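Local atomic coordinates of Abbfa_003403 (Acinetobacter baumannii, PDB entry 4ZXH), a protein that is a four-domain nonribosomal peptide synthetase with condensation, adenylation, carrier and thioesterase domains, and probably activates an amino acid, carries it as a phosphopantetheine thioester and releases the product. Residues A[646-651]-A[677-682]; A[653-658]-A[734-739]; A[662-667]-A[703-708]; A[759-764]-A[781-786]. All blocks are in the same frame, centred on the assembly; numbering follows the deposited sequence.

Overall arrangement
All four contacts lie in the adenylation region and are organised by the mixed sheet that contains strands 662-665, 735-740 and 756-763. Interactions 1 and 2 share helix 641-655, their centres about 11 Å apart, and Val657 packs on Ile680 and Pro681 between them. Interaction 3 lies on the sheet face that carries helix 699-709, with its centre about 18 Å from that of interaction 1, whose Glu677 packs on Leu663 and Ala665 of strand 662-665. Interaction 4, centred about 14 Å from interaction 2, uses the neighbouring strand, where Trp760 pairs with Ala737 and Cys739. Its strand leads into the probable nucleotide site; the centres of interactions 3 and 4 are about 23 Å apart.

Interaction 1 of 4, residues A[646-651]-A[677-682]; sequences NFLLSM and ELLIPL
Leu648 meets both Leu679 and Ile680 with its two methyl branches. The Leu648 and Leu679 side chains cross at about a right angle, with 4.2 Å between Leu648 CD1 and Leu679 CD1. Leu648 and Ile680 slide past each other in opposite directions, placing Leu648 CD2 4.1 Å from Ile680 CB. Ile680 reaches further with its long arm: CG1 extends opposite the backbone N (chi1 -155°), which carries CD1 up to the helix backbone, 3.6 Å from Leu648 O. Met651 contributes its stem, with CB 4.2 Å from Ile680 CD1, while its thioether leads away. Thus Ile680 CD1 sits against one turn of helix 641-655, between Leu648 O and Met651 CB, and the two backbones come to 6.6 Å between the CA atoms of Leu648 and Ile680.

Leu676 extends this packing along helix 674-679. On the far side of helix 641-655, Asn646 and Ser650 bond to Ala790, and Asn646 also to Asn791; Glu677 turns instead to Gln715. Polar groups therefore hold the two segments from outside, while the side-chain contacts between them are aliphatic and depend on shape and exclusion of water.

Interaction 2 of 4, residues A[653-658]-A[734-739]; sequences DRLQVT and GLTALC
Leu655 lies obliquely across Thr736, with one methyl of each making the touch: Leu655 CD2 is 3.8 Å from Thr736 CG2. The torsion of Thr736 (chi1 -72°) sets which of its branches faces the helix. It sends CG2 out opposite the backbone N and folds OG1 back beside that N, so that the methyl and not the hydroxyl is presented to the leucine. The same leucine methyl also approaches the next residue on this face of the strand, at 4.3 Å from Leu738 CD1. Leu655 CD2 thus bears on both Thr736 and Leu738, and this one branch carries the helix side of the contact.

Leu655 occupies the last turn of helix 641-655. Gln656 then leaves helical geometry with a positive phi, and Val657 N is bonded to the side chain of Asn652, fixing the turn of the chain as it departs. Beside the contact Arg654 packs on Trp760 of the adjoining strand, and Leu738 continues onto Val713 and Gln715. Ala737, on the opposite face of strand 735-740, packs against Trp721 of helix 718-725.

The helix end therefore rests on the parallel part of the mixed sheet through a few methyl groups, with 8.0 Å between the CA atoms of Leu655 and Thr736. This is a small apolar contact, partly open at Leu655 and Thr736, that has no directional bond to set its geometry.

Interaction 3 of 4, residues A[662-667]-A[703-708]; sequences QLLAIT and VDYLNA
Leu664 of strand 662-665 and Leu706 of helix 699-709 come nearest each other, with 8.2 Å between their CA atoms, a spacing bridged entirely by side chains. Leu664 stretches out from the sheet with CG opposite its backbone N (chi1 -173°) and divides its methyls between two neighbours on the helix. CD1 meets one side of the Tyr705 ring obliquely, 3.7 Å from Tyr705 CE2 and 3.9 Å from Tyr705 CD2. CD2 goes to Leu706, whose side chain crosses that of Leu664 at about a right angle, with 3.8 Å between Leu664 CD2 and Leu706 CD2. The leucine is thus held in the angle between an aromatic ring and an aliphatic branch.

Around it, Leu714 of the adjacent strand together with Cys691 and Ile711 adds further packing, and Leu706 continues onto Trp729. Leu663 and Ala665, on the other face of the strand, pack on helix 674-679, so the sheet is sandwiched between helices. Helix 699-709 links parallel strands 687-690 and 713-716 in a beta-alpha-beta crossover that passes over strand 662-665. With only carbon atoms meeting, dispersion and burial of apolar surface hold the crossover helix to the strand here.

Interaction 4 of 4, residues A[759-764]-A[781-786]; sequences LWNVYG and KYIDLG
Asn761 and Asp784 form the polar joint of this contact: Asn761 ND2 donates to Asp784 O at 3.2 Å. The N-H...O angle of 143° makes the bond bent, and its donor stands above the carbonyl plane, 48° out of it. Asn761 is placed for this by a first torsion that extends its amide opposite the backbone N (chi1 180°); the same ND2 lies 4.1 Å from Ile783 CG2.

The apolar packing lies further along the strand, where Leu785 lays CD2 against the base of Tyr763, 4.0 Å from Tyr763 CG and 4.1 Å from Tyr763 CB. Leu785 is buried, lying also on Leu861 and His863. By contrast, the loop opens to solvent toward Tyr782, and the CB of Asp784 is directed away from the strand. That carboxylate serves its own loop in an Asx turn: Gly786 N donates to Asp784 OD2 at 3.2 Å, and Gly786 itself has a positive phi, which suits glycine.

The last three residues of strand 756-763 open the sequence Asn-Val-Tyr-Gly-Pro-Thr-Glu, the A5 core motif of adenylation domains. In relatives its aromatic residue lies against the adenine, so Tyr763 probably borders the nucleotide pocket, a setting characteristic of the ANL adenylate-forming fold.

Interaction 1 of 4, residues A[646-651]-A[677-682]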
loop_
_atom_site.group_PDB
_atom_site.type_symbol
_atom_site.label_atom_id
_atom_site.label_comp_id
_atom_site.label_asym_id
_atom_site.label_seq_id
_atom_site.Cartn_x
_atom_site.Cartn_y
_atom_site.Cartn_z
ATOM N N ASN A 646 -20.186 -7.002 39.696
ATOM C CA ASN A 646 -20.811 -6.690 38.419
ATOM C C ASN A 646 -20.065 -7.327 37.253
ATOM O O ASN A 646 -20.668 -7.918 36.363
ATOM C CB ASN A 646 -20.874 -5.183 38.198
ATOM C CG ASN A 646 -21.513 -4.821 36.873
ATOM O OD1 ASN A 646 -22.724 -4.931 36.693
ATOM N ND2 ASN A 646 -20.685 -4.427 35.919
ATOM N N PHE A 647 -18.746 -7.188 37.263
ATOM C CA PHE A 647 -17.909 -7.774 36.234
ATOM C C PHE A 647 -18.025 -9.294 36.187
ATOM O O PHE A 647 -18.306 -9.868 35.143
ATOM C CB PHE A 647 -16.454 -7.370 36.455
ATOM C CG PHE A 647 -15.465 -8.223 35.707
ATOM C CD1 PHE A 647 -15.334 -8.113 34.332
ATOM C CD2 PHE A 647 -14.656 -9.125 36.385
ATOM C CE1 PHE A 647 -14.423 -8.884 33.651
ATOM C CE2 PHE A 647 -13.746 -9.905 35.705
ATOM C CZ PHE A 647 -13.636 -9.790 34.339
ATOM N N LEU A 648 -17.801 -9.931 37.329
ATOM C CA LEU A 648 -17.791 -11.382 37.432
ATOM C C LEU A 648 -19.099 -11.998 36.976
ATOM O O LEU A 648 -19.090 -12.955 36.197
ATOM C CB LEU A 648 -17.482 -11.807 38.873
ATOM C CG LEU A 648 -16.004 -11.592 39.206
ATOM C CD1 LEU A 648 -15.720 -11.768 40.683
ATOM C CD2 LEU A 648 -15.171 -12.543 38.371
ATOM N N LEU A 649 -20.216 -11.449 37.447
ATOM C CA LEU A 649 -21.531 -11.960 37.052
ATOM C C LEU A 649 -21.777 -11.779 35.558
ATOM O O LEU A 649 -22.337 -12.653 34.898
ATOM C CB LEU A 649 -22.643 -11.276 37.846
ATOM C CG LEU A 649 -22.757 -11.641 39.327
ATOM C CD1 LEU A 649 -23.940 -10.932 39.940
ATOM C CD2 LEU A 649 -22.882 -13.148 39.491
ATOM N N SER A 650 -21.355 -10.634 35.034
ATOM C CA SER A 650 -21.503 -10.327 33.617
ATOM C C SER A 650 -20.718 -11.341 32.798
ATOM O O SER A 650 -21.173 -11.827 31.763
ATOM C CB SER A 650 -21.007 -8.910 33.323
ATOM O OG SER A 650 -21.626 -8.351 32.179
ATOM N N MET A 651 -19.532 -11.666 33.287
ATOM C CA MET A 651 -18.669 -12.597 32.592
ATOM C C MET A 651 -19.277 -13.985 32.622
ATOM O O MET A 651 -19.181 -14.733 31.641
ATOM C CB MET A 651 -17.269 -12.588 33.207
ATOM C CG MET A 651 -16.381 -11.514 32.588
ATOM S SD MET A 651 -16.137 -11.712 30.785
ATOM C CE MET A 651 -16.468 -10.058 30.291
ATOM N N GLU A 677 -9.615 -15.064 36.624
ATOM C CA GLU A 677 -8.993 -16.378 36.595
ATOM C C GLU A 677 -8.964 -17.027 37.971
ATOM O O GLU A 677 -9.137 -18.241 38.107
ATOM C CB GLU A 677 -7.564 -16.275 36.053
ATOM C CG GLU A 677 -7.414 -15.447 34.786
ATOM C CD GLU A 677 -5.969 -15.373 34.320
ATOM O OE1 GLU A 677 -5.076 -15.861 35.051
ATOM O OE2 GLU A 677 -5.722 -14.817 33.228
ATOM N N LEU A 678 -8.727 -16.217 38.993
ATOM C CA LEU A 678 -8.559 -16.738 40.343
ATOM C C LEU A 678 -9.883 -16.903 41.112
ATOM O O LEU A 678 -9.928 -17.595 42.118
ATOM C CB LEU A 678 -7.605 -15.827 41.125
ATOM C CG LEU A 678 -6.192 -15.700 40.530
ATOM C CD1 LEU A 678 -5.380 -14.595 41.233
ATOM C CD2 LEU A 678 -5.423 -17.040 40.545
ATOM N N LEU A 679 -10.963 -16.292 40.637
ATOM C CA LEU A 679 -12.195 -16.278 41.417
ATOM C C LEU A 679 -13.371 -16.989 40.776
ATOM O O LEU A 679 -14.056 -17.771 41.428
ATOM C CB LEU A 679 -12.616 -14.841 41.717
ATOM C CG LEU A 679 -11.694 -14.049 42.638
ATOM C CD1 LEU A 679 -12.308 -12.684 42.929
ATOM C CD2 LEU A 679 -11.422 -14.829 43.915
ATOM N N ILE A 680 -13.625 -16.720 39.503
ATOM C CA ILE A 680 -14.925 -17.097 38.960
ATOM C C ILE A 680 -15.256 -18.602 38.994
ATOM O O ILE A 680 -16.437 -18.942 39.042
ATOM C CB ILE A 680 -15.118 -16.566 37.511
ATOM C CG1 ILE A 680 -16.619 -16.414 37.220
ATOM C CG2 ILE A 680 -14.429 -17.453 36.482
ATOM C CD1 ILE A 680 -16.945 -15.831 35.862
ATOM N N PRO A 681 -14.249 -19.511 39.003
ATOM C CA PRO A 681 -14.781 -20.869 39.160
ATOM C C PRO A 681 -15.183 -21.122 40.605
ATOM O O PRO A 681 -16.074 -21.936 40.851
ATOM C CB PRO A 681 -13.610 -21.776 38.747
ATOM C CG PRO A 681 -12.627 -20.874 38.064
ATOM C CD PRO A 681 -12.804 -19.535 38.714
ATOM N N LEU A 682 -14.539 -20.430 41.545
ATOM C CA LEU A 682 -14.866 -20.610 42.956
ATOM C C LEU A 682 -16.295 -20.153 43.262
ATOM O O LEU A 682 -16.946 -20.699 44.143
ATOM C CB LEU A 682 -13.888 -19.856 43.834
ATOM C CG LEU A 682 -12.435 -20.282 43.747
ATOM C CD1 LEU A 682 -11.610 -19.377 44.644
ATOM C CD2 LEU A 682 -12.275 -21.736 44.150
#

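Interaction 2 of 4, residues A[653-658]-A[734-739]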
loop_
_atom_site.group_PDB
_atom_site.type_symbol
_atom_site.label_atom_id
_atom_site.label_comp_id
_atom_site.label_asym_id
_atom_site.label_seq_id
_atom_site.Cartn_x
_atom_site.Cartn_y
_atom_site.Cartn_z
ATOM N N ASP A 653 -22.357 -14.810 32.398
ATOM C CA ASP A 653 -23.415 -14.905 31.372
ATOM C C ASP A 653 -22.845 -15.473 30.077
ATOM O O ASP A 653 -23.493 -16.253 29.378
ATOM C CB ASP A 653 -24.043 -13.534 31.079
ATOM C CG ASP A 653 -24.951 -13.041 32.197
ATOM O OD1 ASP A 653 -25.471 -13.872 32.974
ATOM O OD2 ASP A 653 -25.143 -11.806 32.287
ATOM N N ARG A 654 -21.612 -15.069 29.787
ATOM C CA ARG A 654 -20.880 -15.480 28.599
ATOM C C ARG A 654 -20.162 -16.826 28.745
ATOM O O ARG A 654 -20.017 -17.565 27.770
ATOM C CB ARG A 654 -19.867 -14.389 28.238
ATOM C CG ARG A 654 -20.530 -13.063 27.912
ATOM C CD ARG A 654 -19.599 -11.885 28.067
ATOM N NE ARG A 654 -20.183 -10.696 27.454
ATOM C CZ ARG A 654 -21.228 -10.023 27.932
ATOM N NH1 ARG A 654 -21.834 -10.408 29.046
ATOM N NH2 ARG A 654 -21.675 -8.961 27.282
ATOM N N LEU A 655 -19.711 -17.139 29.956
ATOM C CA LEU A 655 -18.882 -18.320 30.176
ATOM C C LEU A 655 -19.649 -19.494 30.747
ATOM O O LEU A 655 -19.239 -20.639 30.567
ATOM C CB LEU A 655 -17.724 -17.988 31.110
ATOM C CG LEU A 655 -16.701 -17.010 30.550
ATOM C CD1 LEU A 655 -15.623 -16.793 31.569
ATOM C CD2 LEU A 655 -16.135 -17.551 29.250
ATOM N N GLN A 656 -20.742 -19.200 31.447
ATOM C CA GLN A 656 -21.595 -20.222 32.055
ATOM C C GLN A 656 -20.768 -21.216 32.862
ATOM O O GLN A 656 -20.763 -22.412 32.567
ATOM C CB GLN A 656 -22.406 -20.955 30.981
ATOM C CG GLN A 656 -23.467 -20.100 30.290
ATOM C CD GLN A 656 -24.614 -19.726 31.215
ATOM O OE1 GLN A 656 -24.556 -18.719 31.922
ATOM N NE2 GLN A 656 -25.670 -20.534 31.207
ATOM N N VAL A 657 -20.056 -20.704 33.865
ATOM C CA VAL A 657 -19.157 -21.512 34.682
ATOM C C VAL A 657 -19.954 -22.478 35.562
ATOM O O VAL A 657 -21.002 -22.127 36.107
ATOM C CB VAL A 657 -18.239 -20.612 35.548
ATOM C CG1 VAL A 657 -17.415 -21.432 36.527
ATOM C CG2 VAL A 657 -17.320 -19.800 34.668
ATOM N N THR A 658 -19.463 -23.710 35.666
ATOM C CA THR A 658 -20.161 -24.767 36.379
ATOM C C THR A 658 -19.212 -25.554 37.250
ATOM O O THR A 658 -18.058 -25.182 37.419
ATOM C CB THR A 658 -20.811 -25.761 35.430
ATOM O OG1 THR A 658 -19.781 -26.564 34.836
ATOM C CG2 THR A 658 -21.594 -25.041 34.343
ATOM N N GLY A 734 -12.825 -28.373 23.414
ATOM C CA GLY A 734 -13.705 -28.076 24.532
ATOM C C GLY A 734 -13.240 -26.872 25.328
ATOM O O GLY A 734 -13.864 -26.491 26.323
ATOM N N LEU A 735 -12.142 -26.264 24.885
ATOM C CA LEU A 735 -11.564 -25.123 25.592
ATOM C C LEU A 735 -12.182 -23.789 25.170
ATOM O O LEU A 735 -12.283 -23.478 23.980
ATOM C CB LEU A 735 -10.052 -25.072 25.368
ATOM C CG LEU A 735 -9.338 -23.849 25.935
ATOM C CD1 LEU A 735 -9.154 -23.991 27.433
ATOM C CD2 LEU A 735 -8.002 -23.633 25.244
ATOM N N THR A 736 -12.596 -23.007 26.157
ATOM C CA THR A 736 -13.030 -21.644 25.911
ATOM C C THR A 736 -11.870 -20.685 26.157
ATOM O O THR A 736 -11.340 -20.615 27.259
ATOM C CB THR A 736 -14.220 -21.257 26.795
ATOM O OG1 THR A 736 -15.396 -21.946 26.341
ATOM C CG2 THR A 736 -14.452 -19.759 26.723
ATOM N N ALA A 737 -11.478 -19.954 25.120
ATOM C CA ALA A 737 -10.332 -19.056 25.199
ATOM C C ALA A 737 -10.735 -17.586 25.327
ATOM O O ALA A 737 -11.738 -17.135 24.771
ATOM C CB ALA A 737 -9.441 -19.244 23.984
ATOM N N LEU A 738 -9.940 -16.839 26.074
ATOM C CA LEU A 738 -10.129 -15.410 26.158
ATOM C C LEU A 738 -8.815 -14.763 25.781
ATOM O O LEU A 738 -7.751 -15.178 26.244
ATOM C CB LEU A 738 -10.567 -14.973 27.555
ATOM C CG LEU A 738 -11.982 -15.372 27.956
ATOM C CD1 LEU A 738 -12.002 -16.779 28.526
ATOM C CD2 LEU A 738 -12.556 -14.389 28.949
ATOM N N CYS A 739 -8.899 -13.754 24.926
ATOM C CA CYS A 739 -7.728 -13.021 24.483
ATOM C C CYS A 739 -7.952 -11.546 24.758
ATOM O O CYS A 739 -8.925 -10.974 24.262
ATOM C CB CYS A 739 -7.483 -13.266 22.996
ATOM S SG CYS A 739 -5.914 -12.675 22.366
#

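Interaction 3 of 4, residues A[662-667]-A[703-708]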
loop_
_atom_site.group_PDB
_atom_site.type_symbol
_atom_site.label_atom_id
_atom_site.label_comp_id
_atom_site.label_asym_id
_atom_site.label_seq_id
_atom_site.Cartn_x
_atom_site.Cartn_y
_atom_site.Cartn_z
ATOM N N GLN A 662 -12.719 -26.191 34.709
ATOM C CA GLN A 662 -11.337 -26.219 35.145
ATOM C C GLN A 662 -10.536 -25.148 34.417
ATOM O O GLN A 662 -10.214 -25.272 33.238
ATOM C CB GLN A 662 -10.738 -27.610 34.940
ATOM C CG GLN A 662 -11.318 -28.620 35.911
ATOM C CD GLN A 662 -10.565 -29.931 35.941
ATOM O OE1 GLN A 662 -10.021 -30.375 34.933
ATOM N NE2 GLN A 662 -10.520 -30.555 37.112
ATOM N N LEU A 663 -10.212 -24.091 35.150
ATOM C CA LEU A 663 -9.585 -22.911 34.576
ATOM C C LEU A 663 -8.106 -22.853 34.906
ATOM O O LEU A 663 -7.719 -23.009 36.067
ATOM C CB LEU A 663 -10.281 -21.647 35.091
ATOM C CG LEU A 663 -10.024 -20.322 34.370
ATOM C CD1 LEU A 663 -11.239 -19.473 34.543
ATOM C CD2 LEU A 663 -8.789 -19.591 34.908
ATOM N N LEU A 664 -7.279 -22.616 33.889
ATOM C CA LEU A 664 -5.849 -22.472 34.114
ATOM C C LEU A 664 -5.474 -21.009 34.283
ATOM O O LEU A 664 -5.407 -20.259 33.305
ATOM C CB LEU A 664 -5.047 -23.081 32.975
ATOM C CG LEU A 664 -3.542 -23.098 33.236
ATOM C CD1 LEU A 664 -3.225 -23.996 34.422
ATOM C CD2 LEU A 664 -2.765 -23.540 31.996
ATOM N N ALA A 665 -5.229 -20.615 35.531
ATOM C CA ALA A 665 -4.824 -19.259 35.851
ATOM C C ALA A 665 -3.311 -19.031 35.657
ATOM O O ALA A 665 -2.484 -19.601 36.374
ATOM C CB ALA A 665 -5.227 -18.940 37.258
ATOM N N ILE A 666 -2.958 -18.181 34.693
ATOM C CA ILE A 666 -1.555 -17.963 34.333
ATOM C C ILE A 666 -1.110 -16.525 34.515
ATOM O O ILE A 666 0.074 -16.233 34.472
ATOM C CB ILE A 666 -1.283 -18.334 32.873
ATOM C CG1 ILE A 666 -2.016 -17.371 31.956
ATOM C CG2 ILE A 666 -1.765 -19.735 32.579
ATOM C CD1 ILE A 666 -1.940 -17.790 30.526
ATOM N N THR A 667 -2.065 -15.624 34.690
ATOM C CA THR A 667 -1.763 -14.203 34.714
ATOM C C THR A 667 -1.345 -13.744 36.102
ATOM O O THR A 667 -2.018 -14.063 37.093
ATOM C CB THR A 667 -2.979 -13.392 34.259
ATOM O OG1 THR A 667 -3.462 -13.924 33.022
ATOM C CG2 THR A 667 -2.634 -11.929 34.079
ATOM N N VAL A 703 2.236 -26.566 27.091
ATOM C CA VAL A 703 1.535 -27.585 26.316
ATOM C C VAL A 703 1.348 -28.849 27.155
ATOM O O VAL A 703 0.293 -29.479 27.109
ATOM C CB VAL A 703 2.278 -27.947 25.018
ATOM C CG1 VAL A 703 1.614 -29.131 24.345
ATOM C CG2 VAL A 703 2.301 -26.762 24.067
ATOM N N ASP A 704 2.361 -29.201 27.940
ATOM C CA ASP A 704 2.306 -30.425 28.735
ATOM C C ASP A 704 1.370 -30.285 29.928
ATOM O O ASP A 704 0.643 -31.224 30.263
ATOM C CB ASP A 704 3.702 -30.829 29.219
ATOM C CG ASP A 704 4.570 -31.399 28.107
ATOM O OD1 ASP A 704 4.043 -31.715 27.010
ATOM O OD2 ASP A 704 5.791 -31.541 28.337
ATOM N N TYR A 705 1.391 -29.120 30.570
ATOM C CA TYR A 705 0.533 -28.890 31.725
ATOM C C TYR A 705 -0.924 -28.891 31.270
ATOM O O TYR A 705 -1.809 -29.302 32.019
ATOM C CB TYR A 705 0.878 -27.569 32.426
ATOM C CG TYR A 705 0.349 -27.459 33.849
ATOM C CD1 TYR A 705 1.193 -27.638 34.944
ATOM C CD2 TYR A 705 -1.000 -27.195 34.098
ATOM C CE1 TYR A 705 0.712 -27.543 36.247
ATOM C CE2 TYR A 705 -1.492 -27.106 35.395
ATOM C CZ TYR A 705 -0.631 -27.278 36.467
ATOM O OH TYR A 705 -1.109 -27.184 37.760
ATOM N N LEU A 706 -1.167 -28.444 30.037
ATOM C CA LEU A 706 -2.524 -28.368 29.492
ATOM C C LEU A 706 -3.098 -29.739 29.162
ATOM O O LEU A 706 -4.189 -30.074 29.626
ATOM C CB LEU A 706 -2.556 -27.489 28.239
ATOM C CG LEU A 706 -2.618 -25.967 28.404
ATOM C CD1 LEU A 706 -2.382 -25.298 27.061
ATOM C CD2 LEU A 706 -3.944 -25.517 28.986
ATOM N N ASN A 707 -2.366 -30.516 28.353
ATOM C CA ASN A 707 -2.775 -31.874 27.966
ATOM C C ASN A 707 -3.040 -32.750 29.175
ATOM O O ASN A 707 -3.885 -33.647 29.140
ATOM C CB ASN A 707 -1.712 -32.549 27.088
ATOM C CG ASN A 707 -1.751 -32.079 25.639
ATOM O OD1 ASN A 707 -0.710 -31.823 25.029
ATOM N ND2 ASN A 707 -2.953 -31.974 25.079
ATOM N N ALA A 708 -2.302 -32.477 30.245
ATOM C CA ALA A 708 -2.437 -33.222 31.480
ATOM C C ALA A 708 -3.702 -32.832 32.239
ATOM O O ALA A 708 -4.624 -33.629 32.368
ATOM C CB ALA A 708 -1.207 -33.016 32.354
#

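Interaction 4 of 4, residues A[759-764]-A[781-786]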
loop_
_atom_site.group_PDB
_atom_site.type_symbol
_atom_site.label_atom_id
_atom_site.label_comp_id
_atom_site.label_asym_id
_atom_site.label_seq_id
_atom_site.Cartn_x
_atom_site.Cartn_y
_atom_site.Cartn_z
ATOM N N LEU A 759 -13.802 -18.539 21.161
ATOM C CA LEU A 759 -12.843 -17.454 21.345
ATOM C C LEU A 759 -13.545 -16.137 21.700
ATOM O O LEU A 759 -14.428 -15.684 20.967
ATOM C CB LEU A 759 -12.001 -17.282 20.075
ATOM C CG LEU A 759 -10.871 -16.248 20.077
ATOM C CD1 LEU A 759 -9.893 -16.480 21.235
ATOM C CD2 LEU A 759 -10.136 -16.273 18.756
ATOM N N TRP A 760 -13.168 -15.529 22.825
ATOM C CA TRP A 760 -13.624 -14.179 23.145
ATOM C C TRP A 760 -12.497 -13.167 22.979
ATOM O O TRP A 760 -11.415 -13.343 23.548
ATOM C CB TRP A 760 -14.157 -14.109 24.566
ATOM C CG TRP A 760 -15.401 -14.910 24.785
ATOM C CD1 TRP A 760 -15.485 -16.210 25.208
ATOM C CD2 TRP A 760 -16.747 -14.460 24.603
ATOM N NE1 TRP A 760 -16.801 -16.596 25.290
ATOM C CE2 TRP A 760 -17.596 -15.542 24.917
ATOM C CE3 TRP A 760 -17.318 -13.251 24.192
ATOM C CZ2 TRP A 760 -18.985 -15.450 24.838
ATOM C CZ3 TRP A 760 -18.694 -13.159 24.116
ATOM C CH2 TRP A 760 -19.514 -14.253 24.438
ATOM N N ASN A 761 -12.728 -12.124 22.182
ATOM C CA ASN A 761 -11.841 -10.963 22.220
ATOM C C ASN A 761 -12.430 -9.985 23.216
ATOM O O ASN A 761 -13.605 -9.639 23.145
ATOM C CB ASN A 761 -11.674 -10.304 20.858
ATOM C CG ASN A 761 -10.754 -9.092 20.907
ATOM O OD1 ASN A 761 -9.731 -9.096 21.596
ATOM N ND2 ASN A 761 -11.134 -8.032 20.192
ATOM N N VAL A 762 -11.614 -9.551 24.158
ATOM C CA VAL A 762 -12.150 -8.924 25.342
ATOM C C VAL A 762 -11.291 -7.695 25.707
ATOM O O VAL A 762 -10.070 -7.687 25.495
ATOM C CB VAL A 762 -12.248 -9.985 26.473
ATOM C CG1 VAL A 762 -10.896 -10.299 27.063
ATOM C CG2 VAL A 762 -13.219 -9.563 27.529
ATOM N N TYR A 763 -11.940 -6.634 26.187
ATOM C CA TYR A 763 -11.288 -5.325 26.310
ATOM C C TYR A 763 -11.769 -4.525 27.527
ATOM O O TYR A 763 -12.914 -4.670 27.988
ATOM C CB TYR A 763 -11.500 -4.491 25.029
ATOM C CG TYR A 763 -11.197 -3.008 25.178
ATOM C CD1 TYR A 763 -9.932 -2.511 24.918
ATOM C CD2 TYR A 763 -12.185 -2.101 25.584
ATOM C CE1 TYR A 763 -9.646 -1.152 25.068
ATOM C CE2 TYR A 763 -11.907 -0.743 25.740
ATOM C CZ TYR A 763 -10.637 -0.279 25.479
ATOM O OH TYR A 763 -10.348 1.056 25.625
ATOM N N GLY A 764 -10.880 -3.682 28.037
ATOM C CA GLY A 764 -11.235 -2.750 29.084
ATOM C C GLY A 764 -9.998 -2.233 29.783
ATOM O O GLY A 764 -9.059 -2.964 29.968
ATOM N N LYS A 781 -12.154 -12.515 9.861
ATOM C CA LYS A 781 -12.310 -11.336 9.020
ATOM C C LYS A 781 -13.138 -10.253 9.728
ATOM O O LYS A 781 -13.203 -9.110 9.267
ATOM C CB LYS A 781 -12.942 -11.727 7.679
ATOM N N TYR A 782 -13.746 -10.607 10.859
ATOM C CA TYR A 782 -14.671 -9.705 11.547
ATOM C C TYR A 782 -14.344 -9.555 13.043
ATOM O O TYR A 782 -14.940 -10.209 13.912
ATOM C CB TYR A 782 -16.108 -10.194 11.337
ATOM C CG TYR A 782 -16.522 -10.154 9.872
ATOM C CD1 TYR A 782 -17.077 -9.006 9.317
ATOM C CD2 TYR A 782 -16.334 -11.257 9.038
ATOM C CE1 TYR A 782 -17.448 -8.959 7.977
ATOM C CE2 TYR A 782 -16.697 -11.222 7.700
ATOM C CZ TYR A 782 -17.258 -10.070 7.166
ATOM O OH TYR A 782 -17.631 -10.024 5.823
ATOM N N ILE A 783 -13.384 -8.677 13.320
ATOM C CA ILE A 783 -12.883 -8.446 14.672
ATOM C C ILE A 783 -13.165 -7.019 15.140
ATOM O O ILE A 783 -12.838 -6.054 14.449
ATOM C CB ILE A 783 -11.367 -8.711 14.753
ATOM C CG1 ILE A 783 -11.058 -10.140 14.316
ATOM C CG2 ILE A 783 -10.847 -8.467 16.152
ATOM C CD1 ILE A 783 -9.582 -10.405 14.152
ATOM N N ASP A 784 -13.772 -6.896 16.316
ATOM C CA ASP A 784 -14.119 -5.597 16.891
ATOM C C ASP A 784 -14.102 -5.711 18.414
ATOM O O ASP A 784 -13.867 -6.797 18.944
ATOM C CB ASP A 784 -15.504 -5.118 16.406
ATOM C CG ASP A 784 -16.600 -6.181 16.577
ATOM O OD1 ASP A 784 -16.451 -7.307 16.042
ATOM O OD2 ASP A 784 -17.593 -5.903 17.290
ATOM N N LEU A 785 -14.376 -4.604 19.109
ATOM C CA LEU A 785 -14.395 -4.581 20.573
ATOM C C LEU A 785 -15.628 -5.278 21.136
ATOM O O LEU A 785 -15.720 -5.509 22.340
ATOM C CB LEU A 785 -14.325 -3.146 21.091
ATOM C CG LEU A 785 -13.057 -2.391 20.688
ATOM C CD1 LEU A 785 -13.103 -0.939 21.145
ATOM C CD2 LEU A 785 -11.852 -3.073 21.249
ATOM N N GLY A 786 -16.569 -5.624 20.269
ATOM C CA GLY A 786 -17.702 -6.422 20.689
ATOM C C GLY A 786 -18.746 -5.719 21.529
ATOM O O GLY A 786 -18.908 -4.503 21.464
#